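Local structure of TetR family transcriptional regulator (Chloroflexus aurantiacus, 3NRG) at residues F75-P81 against W93-V97; T85-A89 against L210-R215; K114-D118 against V129-G133; S134-K139 against A161-N165; K139-E143 against L155-A160. The protein probably binds cis-regulatory DNA through a predicted helix-turn-helix motif and controls transcription, as other TetR family regulators do. One frame throughout, in Å; residues are numbered along the deposited sequence. Where two conformers were deposited one is given.

Contact 1 of 5, residues F75-P81 against W93-V97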
# COMPACT_ATOMS: atom_id res chain seq x y z
N PHE A 75 4.72 -6.74 -7.84
CA PHE A 75 5.83 -5.81 -7.67
C PHE A 75 6.90 -6.44 -6.77
O PHE A 75 8.09 -6.31 -7.04
CB PHE A 75 5.33 -4.48 -7.07
CG PHE A 75 6.38 -3.40 -6.96
CD1 PHE A 75 6.66 -2.57 -8.04
CD2 PHE A 75 7.07 -3.19 -5.77
CE1 PHE A 75 7.63 -1.57 -7.94
CE2 PHE A 75 8.04 -2.19 -5.67
CZ PHE A 75 8.32 -1.39 -6.75
N LEU A 76 6.44 -7.13 -5.71
CA LEU A 76 7.27 -7.81 -4.71
C LEU A 76 8.07 -8.96 -5.34
O LEU A 76 9.23 -9.18 -4.97
CB LEU A 76 6.34 -8.34 -3.60
CG LEU A 76 6.95 -8.81 -2.29
CD1 LEU A 76 7.75 -7.72 -1.61
CD2 LEU A 76 5.87 -9.28 -1.36
N ARG A 77 7.47 -9.66 -6.32
CA ARG A 77 8.12 -10.79 -7.01
C ARG A 77 9.05 -10.33 -8.16
O ARG A 77 9.97 -11.06 -8.52
CB ARG A 77 7.07 -11.79 -7.53
CG ARG A 77 6.24 -12.44 -6.41
CD ARG A 77 5.33 -13.51 -6.97
NE ARG A 77 4.17 -13.77 -6.11
CZ ARG A 77 4.06 -14.82 -5.29
NH1 ARG A 77 5.04 -15.71 -5.20
NH2 ARG A 77 2.96 -14.98 -4.56
N GLN A 78 8.78 -9.14 -8.74
CA GLN A 78 9.61 -8.60 -9.83
C GLN A 78 10.85 -7.85 -9.30
O GLN A 78 11.79 -7.61 -10.06
CB GLN A 78 8.78 -7.69 -10.76
CG GLN A 78 7.93 -8.48 -11.76
CD GLN A 78 7.14 -7.59 -12.69
OE1 GLN A 78 6.14 -6.98 -12.31
NE2 GLN A 78 7.55 -7.55 -13.95
N THR A 79 10.85 -7.49 -8.00
CA THR A 79 11.97 -6.79 -7.37
C THR A 79 13.12 -7.77 -7.08
O THR A 79 12.87 -8.85 -6.54
CB THR A 79 11.50 -6.08 -6.07
OG1 THR A 79 10.44 -5.18 -6.40
CG2 THR A 79 12.61 -5.31 -5.37
N PRO A 80 14.39 -7.40 -7.40
CA PRO A 80 15.52 -8.29 -7.06
C PRO A 80 15.55 -8.60 -5.55
O PRO A 80 15.42 -7.69 -4.73
CB PRO A 80 16.76 -7.49 -7.50
CG PRO A 80 16.25 -6.50 -8.48
CD PRO A 80 14.87 -6.15 -8.03
N PRO A 81 15.61 -9.90 -5.17
CA PRO A 81 15.54 -10.24 -3.74
C PRO A 81 16.79 -9.84 -2.96
O PRO A 81 17.84 -9.58 -3.55
CB PRO A 81 15.33 -11.75 -3.75
CG PRO A 81 15.93 -12.20 -5.03
CD PRO A 81 15.71 -11.10 -6.02
N TRP A 93 15.36 -4.05 3.11
CA TRP A 93 14.92 -4.40 1.76
C TRP A 93 13.39 -4.33 1.66
O TRP A 93 12.87 -3.74 0.72
CB TRP A 93 15.44 -5.81 1.38
CG TRP A 93 14.98 -6.29 0.03
CD1 TRP A 93 15.62 -6.12 -1.16
CD2 TRP A 93 13.79 -7.04 -0.26
NE1 TRP A 93 14.90 -6.70 -2.18
CE2 TRP A 93 13.77 -7.27 -1.65
CE3 TRP A 93 12.74 -7.55 0.53
CZ2 TRP A 93 12.72 -7.96 -2.28
CZ3 TRP A 93 11.71 -8.24 -0.09
CH2 TRP A 93 11.71 -8.45 -1.48
N LEU A 94 12.68 -4.92 2.65
CA LEU A 94 11.21 -4.95 2.68
C LEU A 94 10.61 -3.53 2.85
O LEU A 94 9.56 -3.23 2.28
CB LEU A 94 10.72 -5.88 3.79
CG LEU A 94 9.22 -6.22 3.80
CD1 LEU A 94 8.83 -7.08 2.56
CD2 LEU A 94 8.84 -6.93 5.09
N LEU A 95 11.29 -2.68 3.64
CA LEU A 95 10.87 -1.29 3.85
C LEU A 95 11.03 -0.50 2.54
O LEU A 95 10.13 0.25 2.16
CB LEU A 95 11.70 -0.65 4.98
CG LEU A 95 11.27 0.73 5.48
CD1 LEU A 95 9.78 0.77 5.83
CD2 LEU A 95 12.09 1.14 6.69
N ASP A 96 12.15 -0.74 1.82
CA ASP A 96 12.45 -0.11 0.54
C ASP A 96 11.41 -0.51 -0.53
O ASP A 96 10.92 0.36 -1.26
CB ASP A 96 13.85 -0.50 0.08
CG ASP A 96 14.67 0.65 -0.46
OD1 ASP A 96 14.28 1.22 -1.51
OD2 ASP A 96 15.75 0.93 0.11
N VAL A 97 11.06 -1.81 -0.60
CA VAL A 97 10.06 -2.33 -1.54
C VAL A 97 8.68 -1.68 -1.31
O VAL A 97 8.07 -1.18 -2.26
CB VAL A 97 9.98 -3.89 -1.49
CG1 VAL A 97 8.74 -4.41 -2.20
CG2 VAL A 97 11.24 -4.52 -2.08

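Contact 2 of 5, residues T85-A89 against L210-R215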
# COMPACT_ATOMS: atom_id res chain seq x y z
N THR A 85 21.06 -13.00 5.22
CA THR A 85 20.45 -13.92 6.19
C THR A 85 20.08 -13.13 7.46
O THR A 85 19.50 -13.69 8.39
CB THR A 85 21.41 -15.09 6.52
OG1 THR A 85 22.60 -14.59 7.14
CG2 THR A 85 21.76 -15.92 5.28
N ASP A 86 20.44 -11.83 7.49
CA ASP A 86 20.19 -10.94 8.62
C ASP A 86 18.77 -10.38 8.55
O ASP A 86 18.35 -9.91 7.48
CB ASP A 86 21.21 -9.80 8.62
CG ASP A 86 21.16 -8.92 9.84
OD1 ASP A 86 21.59 -9.37 10.91
OD2 ASP A 86 20.76 -7.74 9.70
N MSE A 87 18.04 -10.42 9.68
CA MSE A 87 16.66 -9.94 9.76
C MSE A 87 16.56 -8.44 9.47
O MSE A 87 15.64 -8.01 8.77
CB MSE A 87 16.05 -10.26 11.13
CG MSE A 87 14.53 -10.11 11.16
SE MSE A 87 13.83 -10.19 12.94
CE MSE A 87 14.13 -8.41 13.45
N PHE A 88 17.51 -7.64 10.01
CA PHE A 88 17.50 -6.19 9.81
C PHE A 88 17.89 -5.78 8.40
O PHE A 88 17.33 -4.82 7.87
CB PHE A 88 18.34 -5.49 10.88
CG PHE A 88 17.75 -5.67 12.26
CD1 PHE A 88 16.59 -4.99 12.63
CD2 PHE A 88 18.29 -6.59 13.15
CE1 PHE A 88 16.00 -5.21 13.88
CE2 PHE A 88 17.71 -6.78 14.41
CZ PHE A 88 16.58 -6.09 14.77
N ALA A 89 18.78 -6.55 7.76
CA ALA A 89 19.15 -6.31 6.37
C ALA A 89 17.96 -6.64 5.46
O ALA A 89 17.72 -5.93 4.48
CB ALA A 89 20.35 -7.15 5.99
N LEU A 210 15.74 0.58 15.07
CA LEU A 210 15.06 -0.69 15.35
C LEU A 210 16.06 -1.80 15.67
O LEU A 210 15.81 -2.63 16.56
CB LEU A 210 14.16 -1.10 14.18
CG LEU A 210 13.01 -0.12 13.82
CD1 LEU A 210 12.43 -0.45 12.47
CD2 LEU A 210 11.92 -0.11 14.88
N GLU A 211 17.23 -1.80 14.98
CA GLU A 211 18.29 -2.78 15.19
C GLU A 211 18.90 -2.65 16.60
O GLU A 211 18.96 -3.65 17.32
CB GLU A 211 19.37 -2.66 14.11
CG GLU A 211 20.42 -3.75 14.16
CD GLU A 211 21.54 -3.61 13.14
OE1 GLU A 211 21.86 -2.46 12.77
OE2 GLU A 211 22.12 -4.65 12.76
N ARG A 212 19.30 -1.42 16.99
CA ARG A 212 19.87 -1.18 18.33
C ARG A 212 18.86 -1.49 19.44
O ARG A 212 19.24 -1.98 20.50
CB ARG A 212 20.38 0.26 18.46
CG ARG A 212 21.60 0.58 17.61
CD ARG A 212 22.20 1.93 17.98
NE ARG A 212 21.27 3.04 17.72
CZ ARG A 212 21.27 3.78 16.61
NH1 ARG A 212 22.16 3.54 15.66
NH2 ARG A 212 20.39 4.76 16.46
N GLY A 213 17.59 -1.20 19.17
CA GLY A 213 16.52 -1.42 20.13
C GLY A 213 16.11 -2.86 20.33
O GLY A 213 15.62 -3.22 21.41
N MSE A 214 16.30 -3.72 19.30
CA MSE A 214 15.83 -5.11 19.36
C MSE A 214 16.93 -6.17 19.37
O MSE A 214 16.72 -7.24 19.95
CB MSE A 214 14.85 -5.40 18.21
CG MSE A 214 13.61 -4.56 18.26
SE MSE A 214 12.43 -4.92 16.80
CE MSE A 214 11.24 -3.42 17.04
N ARG A 215 18.06 -5.93 18.67
CA ARG A 215 19.14 -6.92 18.59
C ARG A 215 19.83 -7.13 19.94
O ARG A 215 19.98 -6.18 20.70
CB ARG A 215 20.17 -6.55 17.51
CG ARG A 215 21.07 -7.71 17.11
CD ARG A 215 22.27 -7.27 16.30
NE ARG A 215 21.90 -6.92 14.93
CZ ARG A 215 21.81 -7.79 13.93
NH1 ARG A 215 22.02 -9.09 14.15
NH2 ARG A 215 21.48 -7.38 12.71

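Contact 3 of 5, residues K114-D118 against V129-G133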
# COMPACT_ATOMS: atom_id res chain seq x y z
N LYS A 114 -6.24 4.04 3.34
CA LYS A 114 -7.48 4.54 3.94
C LYS A 114 -8.31 3.39 4.53
O LYS A 114 -9.00 3.60 5.53
CB LYS A 114 -8.30 5.34 2.92
CG LYS A 114 -7.82 6.78 2.72
CD LYS A 114 -8.81 7.58 1.89
CE LYS A 114 -8.48 9.06 1.88
NZ LYS A 114 -9.54 9.85 1.21
N ALA A 115 -8.22 2.17 3.94
CA ALA A 115 -8.95 0.99 4.41
C ALA A 115 -8.57 0.60 5.86
O ALA A 115 -9.36 -0.06 6.54
CB ALA A 115 -8.71 -0.19 3.47
N LEU A 116 -7.37 1.02 6.31
CA LEU A 116 -6.89 0.75 7.67
C LEU A 116 -7.67 1.55 8.73
O LEU A 116 -7.72 1.14 9.89
CB LEU A 116 -5.40 1.11 7.79
CG LEU A 116 -4.41 0.24 7.02
CD1 LEU A 116 -3.08 0.93 6.91
CD2 LEU A 116 -4.26 -1.12 7.66
N TYR A 117 -8.22 2.72 8.34
CA TYR A 117 -8.88 3.63 9.29
C TYR A 117 -10.37 3.86 8.99
O TYR A 117 -11.18 3.90 9.91
CB TYR A 117 -8.13 4.98 9.35
CG TYR A 117 -6.62 4.83 9.50
CD1 TYR A 117 -6.05 4.54 10.73
CD2 TYR A 117 -5.78 4.98 8.40
CE1 TYR A 117 -4.67 4.37 10.87
CE2 TYR A 117 -4.40 4.82 8.53
CZ TYR A 117 -3.85 4.52 9.76
OH TYR A 117 -2.49 4.37 9.89
N ASP A 118 -10.71 4.05 7.71
CA ASP A 118 -12.08 4.37 7.29
C ASP A 118 -13.04 3.18 7.35
O ASP A 118 -12.63 2.03 7.18
CB ASP A 118 -12.08 5.01 5.89
CG ASP A 118 -11.36 6.35 5.80
OD1 ASP A 118 -10.87 6.84 6.86
OD2 ASP A 118 -11.27 6.92 4.68
N VAL A 129 -6.70 -9.43 6.26
CA VAL A 129 -5.42 -9.31 5.55
C VAL A 129 -4.94 -7.84 5.49
O VAL A 129 -3.76 -7.57 5.73
CB VAL A 129 -5.51 -9.96 4.14
CG1 VAL A 129 -4.26 -9.67 3.30
CG2 VAL A 129 -5.75 -11.47 4.24
N ILE A 130 -5.87 -6.90 5.21
CA ILE A 130 -5.56 -5.47 5.12
C ILE A 130 -5.09 -4.89 6.47
O ILE A 130 -4.05 -4.24 6.53
CB ILE A 130 -6.77 -4.67 4.51
CG1 ILE A 130 -7.05 -5.07 3.02
CG2 ILE A 130 -6.60 -3.13 4.69
CD1 ILE A 130 -5.98 -4.57 1.91
N ARG A 131 -5.84 -5.16 7.54
CA ARG A 131 -5.59 -4.56 8.86
C ARG A 131 -4.69 -5.38 9.82
O ARG A 131 -4.16 -4.80 10.77
CB ARG A 131 -6.91 -4.17 9.55
CG ARG A 131 -7.67 -3.06 8.83
CD ARG A 131 -8.89 -2.62 9.59
NE ARG A 131 -9.57 -1.51 8.92
CZ ARG A 131 -10.68 -0.94 9.36
NH1 ARG A 131 -11.27 -1.37 10.47
NH2 ARG A 131 -11.23 0.06 8.69
N HIS A 132 -4.54 -6.70 9.59
CA HIS A 132 -3.75 -7.56 10.51
C HIS A 132 -2.69 -8.44 9.82
O HIS A 132 -1.94 -9.14 10.51
CB HIS A 132 -4.69 -8.41 11.39
CG HIS A 132 -5.61 -7.60 12.24
ND1 HIS A 132 -6.93 -7.38 11.88
CD2 HIS A 132 -5.35 -6.93 13.39
CE1 HIS A 132 -7.44 -6.62 12.83
NE2 HIS A 132 -6.53 -6.32 13.75
N GLY A 133 -2.62 -8.39 8.48
CA GLY A 133 -1.70 -9.20 7.69
C GLY A 133 -0.24 -8.91 7.95
O GLY A 133 0.52 -9.83 8.28

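Contact 4 of 5, residues S134-K139 against A161-N165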
# COMPACT_ATOMS: atom_id res chain seq x y z
N SER A 134 0.18 -7.64 7.78
CA SER A 134 1.58 -7.22 7.97
C SER A 134 2.06 -7.39 9.43
O SER A 134 3.16 -7.89 9.64
CB SER A 134 1.80 -5.79 7.48
OG SER A 134 0.82 -4.90 7.98
N PHE A 135 1.21 -7.04 10.41
CA PHE A 135 1.52 -7.20 11.84
C PHE A 135 1.84 -8.67 12.17
O PHE A 135 2.82 -8.95 12.87
CB PHE A 135 0.34 -6.71 12.72
CG PHE A 135 0.52 -6.95 14.21
CD1 PHE A 135 0.12 -8.15 14.79
CD2 PHE A 135 1.09 -5.98 15.03
CE1 PHE A 135 0.31 -8.38 16.16
CE2 PHE A 135 1.27 -6.21 16.39
CZ PHE A 135 0.88 -7.41 16.95
N ALA A 136 1.01 -9.61 11.66
CA ALA A 136 1.19 -11.05 11.87
C ALA A 136 2.51 -11.55 11.29
O ALA A 136 3.16 -12.41 11.90
CB ALA A 136 0.02 -11.82 11.25
N TYR A 137 2.94 -10.99 10.13
CA TYR A 137 4.21 -11.36 9.50
C TYR A 137 5.41 -10.88 10.33
O TYR A 137 6.35 -11.66 10.55
CB TYR A 137 4.28 -10.83 8.05
CG TYR A 137 5.54 -11.23 7.31
CD1 TYR A 137 5.77 -12.56 6.95
CD2 TYR A 137 6.47 -10.28 6.91
CE1 TYR A 137 6.92 -12.94 6.27
CE2 TYR A 137 7.62 -10.64 6.21
CZ TYR A 137 7.85 -11.97 5.90
OH TYR A 137 8.98 -12.33 5.21
N PHE A 138 5.37 -9.62 10.83
CA PHE A 138 6.42 -9.07 11.67
C PHE A 138 6.56 -9.84 12.98
O PHE A 138 7.68 -10.11 13.41
CB PHE A 138 6.20 -7.58 11.95
CG PHE A 138 6.32 -6.68 10.74
CD1 PHE A 138 7.49 -6.67 9.98
CD2 PHE A 138 5.33 -5.77 10.42
CE1 PHE A 138 7.62 -5.83 8.87
CE2 PHE A 138 5.45 -4.93 9.31
CZ PHE A 138 6.60 -4.97 8.55
N LYS A 139 5.42 -10.25 13.58
CA LYS A 139 5.41 -11.04 14.82
C LYS A 139 6.12 -12.39 14.60
O LYS A 139 6.91 -12.80 15.44
CB LYS A 139 3.97 -11.25 15.33
CG LYS A 139 3.89 -11.73 16.77
CD LYS A 139 2.46 -11.96 17.21
CE LYS A 139 2.39 -12.53 18.60
NZ LYS A 139 0.99 -12.77 19.03
N ALA A 161 6.37 -6.21 16.99
CA ALA A 161 5.60 -6.26 15.75
C ALA A 161 4.78 -4.98 15.58
O ALA A 161 4.68 -4.46 14.47
CB ALA A 161 4.68 -7.46 15.74
N PHE A 162 4.23 -4.45 16.70
CA PHE A 162 3.48 -3.19 16.69
C PHE A 162 4.36 -2.04 16.22
O PHE A 162 3.94 -1.27 15.35
CB PHE A 162 2.89 -2.90 18.10
CG PHE A 162 2.56 -1.44 18.33
CD1 PHE A 162 1.42 -0.87 17.76
CD2 PHE A 162 3.40 -0.63 19.07
CE1 PHE A 162 1.13 0.48 17.94
CE2 PHE A 162 3.12 0.73 19.23
CZ PHE A 162 1.99 1.27 18.67
N VAL A 163 5.58 -1.92 16.78
CA VAL A 163 6.55 -0.87 16.42
C VAL A 163 6.95 -0.97 14.94
O VAL A 163 6.97 0.04 14.25
CB VAL A 163 7.79 -0.88 17.38
CG1 VAL A 163 8.82 0.17 16.96
CG2 VAL A 163 7.36 -0.65 18.83
N LEU A 164 7.25 -2.19 14.46
CA LEU A 164 7.61 -2.42 13.06
C LEU A 164 6.45 -2.06 12.12
O LEU A 164 6.65 -1.33 11.14
CB LEU A 164 8.05 -3.87 12.83
CG LEU A 164 9.39 -4.30 13.48
CD1 LEU A 164 9.50 -5.80 13.54
CD2 LEU A 164 10.57 -3.72 12.74
N ASN A 165 5.23 -2.53 12.45
CA ASN A 165 4.03 -2.28 11.64
C ASN A 165 3.71 -0.79 11.48
O ASN A 165 3.45 -0.35 10.37
CB ASN A 165 2.82 -3.05 12.18
CG ASN A 165 1.61 -2.97 11.29
OD1 ASN A 165 1.62 -3.44 10.14
ND2 ASN A 165 0.53 -2.40 11.80

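Contact 5 of 5, residues K139-E143 against L155-A160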
# COMPACT_ATOMS: atom_id res chain seq x y z
N LYS A 139 5.42 -10.25 13.58
CA LYS A 139 5.41 -11.04 14.82
C LYS A 139 6.12 -12.39 14.60
O LYS A 139 6.91 -12.80 15.44
CB LYS A 139 3.97 -11.25 15.33
CG LYS A 139 3.89 -11.73 16.77
CD LYS A 139 2.46 -11.96 17.21
CE LYS A 139 2.39 -12.53 18.60
NZ LYS A 139 0.99 -12.77 19.03
N GLN A 140 5.87 -13.02 13.44
CA GLN A 140 6.51 -14.28 13.06
C GLN A 140 8.04 -14.09 12.93
O GLN A 140 8.79 -14.92 13.44
CB GLN A 140 5.92 -14.80 11.73
CG GLN A 140 6.36 -16.22 11.34
CD GLN A 140 5.87 -16.62 9.96
OE1 GLN A 140 4.78 -16.23 9.51
NE2 GLN A 140 6.65 -17.44 9.27
N LEU A 141 8.48 -12.98 12.30
CA LEU A 141 9.91 -12.66 12.13
C LEU A 141 10.60 -12.40 13.46
O LEU A 141 11.73 -12.86 13.66
CB LEU A 141 10.11 -11.44 11.20
CG LEU A 141 9.70 -11.59 9.73
CD1 LEU A 141 9.87 -10.29 9.00
CD2 LEU A 141 10.52 -12.67 9.04
N VAL A 142 9.93 -11.66 14.38
CA VAL A 142 10.47 -11.35 15.71
C VAL A 142 10.58 -12.63 16.55
O VAL A 142 11.60 -12.85 17.20
CB VAL A 142 9.69 -10.22 16.43
CG1 VAL A 142 10.18 -10.02 17.86
CG2 VAL A 142 9.78 -8.91 15.65
N GLU A 143 9.54 -13.51 16.49
CA GLU A 143 9.54 -14.79 17.21
C GLU A 143 10.68 -15.69 16.74
O GLU A 143 11.32 -16.35 17.56
CB GLU A 143 8.19 -15.51 17.08
CG GLU A 143 7.15 -14.99 18.05
CD GLU A 143 5.71 -15.40 17.76
OE1 GLU A 143 5.37 -15.59 16.57
OE2 GLU A 143 4.91 -15.41 18.72
N LEU A 155 12.34 -9.82 24.96
CA LEU A 155 11.55 -9.02 24.03
C LEU A 155 10.15 -9.59 23.81
O LEU A 155 9.99 -10.79 23.58
CB LEU A 155 12.30 -8.88 22.68
CG LEU A 155 11.73 -7.87 21.66
CD1 LEU A 155 11.89 -6.45 22.14
CD2 LEU A 155 12.40 -8.04 20.32
N ASP A 156 9.12 -8.72 23.89
CA ASP A 156 7.74 -9.11 23.62
C ASP A 156 7.50 -9.00 22.12
O ASP A 156 7.62 -7.91 21.55
CB ASP A 156 6.75 -8.23 24.39
CG ASP A 156 5.31 -8.66 24.22
OD1 ASP A 156 4.87 -9.58 24.94
OD2 ASP A 156 4.61 -8.06 23.37
N ALA A 157 7.25 -10.16 21.45
CA ALA A 157 7.07 -10.23 19.99
C ALA A 157 5.93 -9.35 19.49
O ALA A 157 6.08 -8.69 18.47
CB ALA A 157 6.86 -11.67 19.56
N ASP A 158 4.80 -9.34 20.22
CA ASP A 158 3.63 -8.53 19.86
C ASP A 158 3.97 -7.03 19.87
O ASP A 158 3.62 -6.31 18.92
CB ASP A 158 2.46 -8.83 20.82
CG ASP A 158 1.17 -8.16 20.42
OD1 ASP A 158 1.05 -6.94 20.63
OD2 ASP A 158 0.25 -8.87 19.95
N THR A 159 4.69 -6.57 20.91
CA THR A 159 5.10 -5.17 21.06
C THR A 159 6.08 -4.76 19.94
O THR A 159 5.91 -3.70 19.34
CB THR A 159 5.69 -4.95 22.47
OG1 THR A 159 4.73 -5.36 23.45
CG2 THR A 159 6.08 -3.51 22.72
N ALA A 160 7.09 -5.62 19.66
CA ALA A 160 8.07 -5.36 18.59
C ALA A 160 7.38 -5.33 17.21
O ALA A 160 7.75 -4.50 16.37
CB ALA A 160 9.15 -6.43 18.62

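Contact 1 of 5, residues F75-P81 against W93-V97
One hydrogen bond crosses this contact. The indole NE1 of Trp93 donates to the carbonyl O of Pro80 at 2.8 Å, with the oxygen near the ring plane at the indole edge. Pro81 follows closely, its C atom 3.7 Å from Trp93 NE1. A second polar bond stays within 75-81: Thr79 OG1 donates to Phe75 O at 2.7 Å, just where the chain leaves helical geometry. In TetR regulators a long helix follows the DNA-binding domain and leads into the all-helical C-terminal domain. Here the end of helix 57-78 and the turn after it lie against helix 87-104 of that domain. Most of the remaining contacts are apolar. Leu76 CD1 meets Val97 CG1 at 3.5 Å, Trp93 CH2 at 4.0 Å and Leu94 CD1 at 4.4 Å. Thr79 CG2 lies 3.7 Å from Val97 CG2 and 4.1 Å from Trp93 CZ2. Phe75 adds its ring, with CD2 4.1 Å from Val97 CG1 and CE2 3.6 Å from Val97 O. Leu94 also packs on Phe138 of helix 124-147 and Phe168 of helix 157-179.

Contact 2 of 5, residues T85-A89 against L210-R215
Leu210 comes first and touches through its backbone: its O is 3.7 Å from Phe88 CE1. Its side chain reaches Val163 and Leu164 of helix 157-179. One residue on, Glu211 places its CA over the face of the Phe88 ring, 3.7 Å from the centroid, in a CH-pi contact. Its CG is also 3.7 Å from Phe88 CD2. This joins the start of helix 87-104 to the end of helix 196-214, two helices of the TetR C-terminal domain far apart in sequence. Asp86 is the N-cap of helix 87-104, and its OD2 accepts from Ala89 N at 3.0 Å. Selenomethionine Met214 sets its CB 3.9 Å from Phe88 CZ, at the ring edge. Arg215, just past the helix, bridges two acids. Its NH2 donates to Asp86 OD1 at 2.7 Å and to Glu211 OE2 at 2.8 Å, forming a salt-bridge network. Phe88 CD2 lies over one face of the guanidinium, 3.3 Å from Arg215 NH2.

Contact 3 of 5, residues K114-D118 against V129-G133
This contact joins the chain around the end of helix 106-114 to the early part of helix 124-147, in the all-helical C-terminal domain of the TetR fold. An arginine side chain meeting backbone carbonyls makes its polar part. Lys114 contributes within its own segment: its O accepts from Tyr117 N at 3.0 Å and from Asp118 N at 2.8 Å. Ala115 comes next and does two things. Its CB packs on Ile130 CG2 at 3.8 Å, and its O accepts two hydrogen bonds from one guanidinium, from Arg131 NE at 2.8 Å and Arg131 NH2 at 2.9 Å. Ala115 also touches Tyr61 of helix 57-78. Leu116 starts away from the helix, but its end turns back, with CD2 3.3 Å from Ile130 O and 4.3 Å from Ile130 CG2. Its carbonyl O sits over one face of the Arg131 guanidinium. The CA-to-CB bond of Tyr117 points away from 129-133. Its hydroxyl is hydrogen-bonded to Glu170 of helix 157-179, and its ring meets Tyr113 edge-to-face. Asp118 turns its backbone to the arginine: its O is 2.8 Å from Arg131 NH2, but the angle is too poor for a hydrogen bond.

Contact 4 of 5, residues S134-K139 against A161-N165
The two helical segments cross at 127° between their N-to-C directions, so they run obliquely antiparallel. Their axes approach to 8.6 Å. The backbones are close at both ends: the CA atoms of Lys139 and Ala161 are 4.9 Å apart, and those of Phe135 and Asn165 are 5.5 Å apart. The small side chain of Ala161 is consistent with the closer approach there. Helix 124-147 is kinked here, since the N atoms of Ser134 and Phe135 make no bond to the preceding turn.

Two phenylalanines fill the interface. Ala161 CB lies over the face of the Phe135 ring, 4.0 Å from its centroid. Leu164 CB sits likewise over Phe138, also 4.0 Å from the centroid. Both are CH-pi contacts. Phe138 CE2 reaches Asn165 CA at 3.8 Å, and the Phe138 ring also meets Phe168. Lys139 packs its CB 3.9 Å from Ala161 CB, while its end leads away. The polar link is at the kink, where Ser134 OG donates to Asn165 OD1 at 2.7 Å.

Helices 124-147 and 157-179 belong to the C-terminal helical domain of the TetR fold. Leu91 and Leu94 of helix 87-104 pack on Phe138. Cohesion between the segments probably rests mostly on apolar packing, while the one hydrogen bond, Ser134 to Asn165, gives the kinked end a specific pairing.

Contact 5 of 5, residues K139-E143 against L155-A160
This is an apolar helix-to-helix contact near the connection between helices 124-147 and 157-179, in the C-terminal domain of the TetR fold. The later part of helix 124-147 meets the start of helix 157-179. Val142 is central. Its CG1 lies 3.8 Å from both Ala157 CA and Ala160 CB, and 3.9 Å from Leu155 CD2. Ala157 CB also touches Glu143 CG at 3.7 Å and Lys139 CG at 4.1 Å, so the aliphatic parts of two charged side chains take part in the packing. Asp156 is the N-cap of helix 157-179. Its OD2 accepts from Thr159 N at 2.9 Å and from Thr159 OG1 at 2.7 Å. Val142 also touches Leu164 of helix 157-179. Lys139 NZ and Asp158 OD2 are 4.1 Å apart, too far for a salt bridge. No hydrogen bond joins the two segments. Their association thus rests on close packing around alanines, with at most a loose electrostatic attraction at the edge.

Contacts 1 and 3 are surface contacts, on opposite sides of the chain's centre. Each includes hydrogen bonding to a backbone carbonyl, from an indole in contact 1 and from a guanidinium in contact 3. Contacts 2, 4 and 5 are partly buried and lie close together. Contacts 4 and 5 join the same two helices, 124-147 and 157-179, and share Lys139. Contact 4 is largely aromatic, whereas contact 5 is aliphatic. Contact 2 brings in helix 196-214 and has salt bridges beside its packing. Its Leu210 meets Val163 of contact 4, and its Met214 meets Leu155 of contact 5. Helix 87-104 serves contacts 1 and 2, helix 124-147 contacts 3, 4 and 5. Leu94 of contact 1 touches Tyr137 and Phe138 of contact 4.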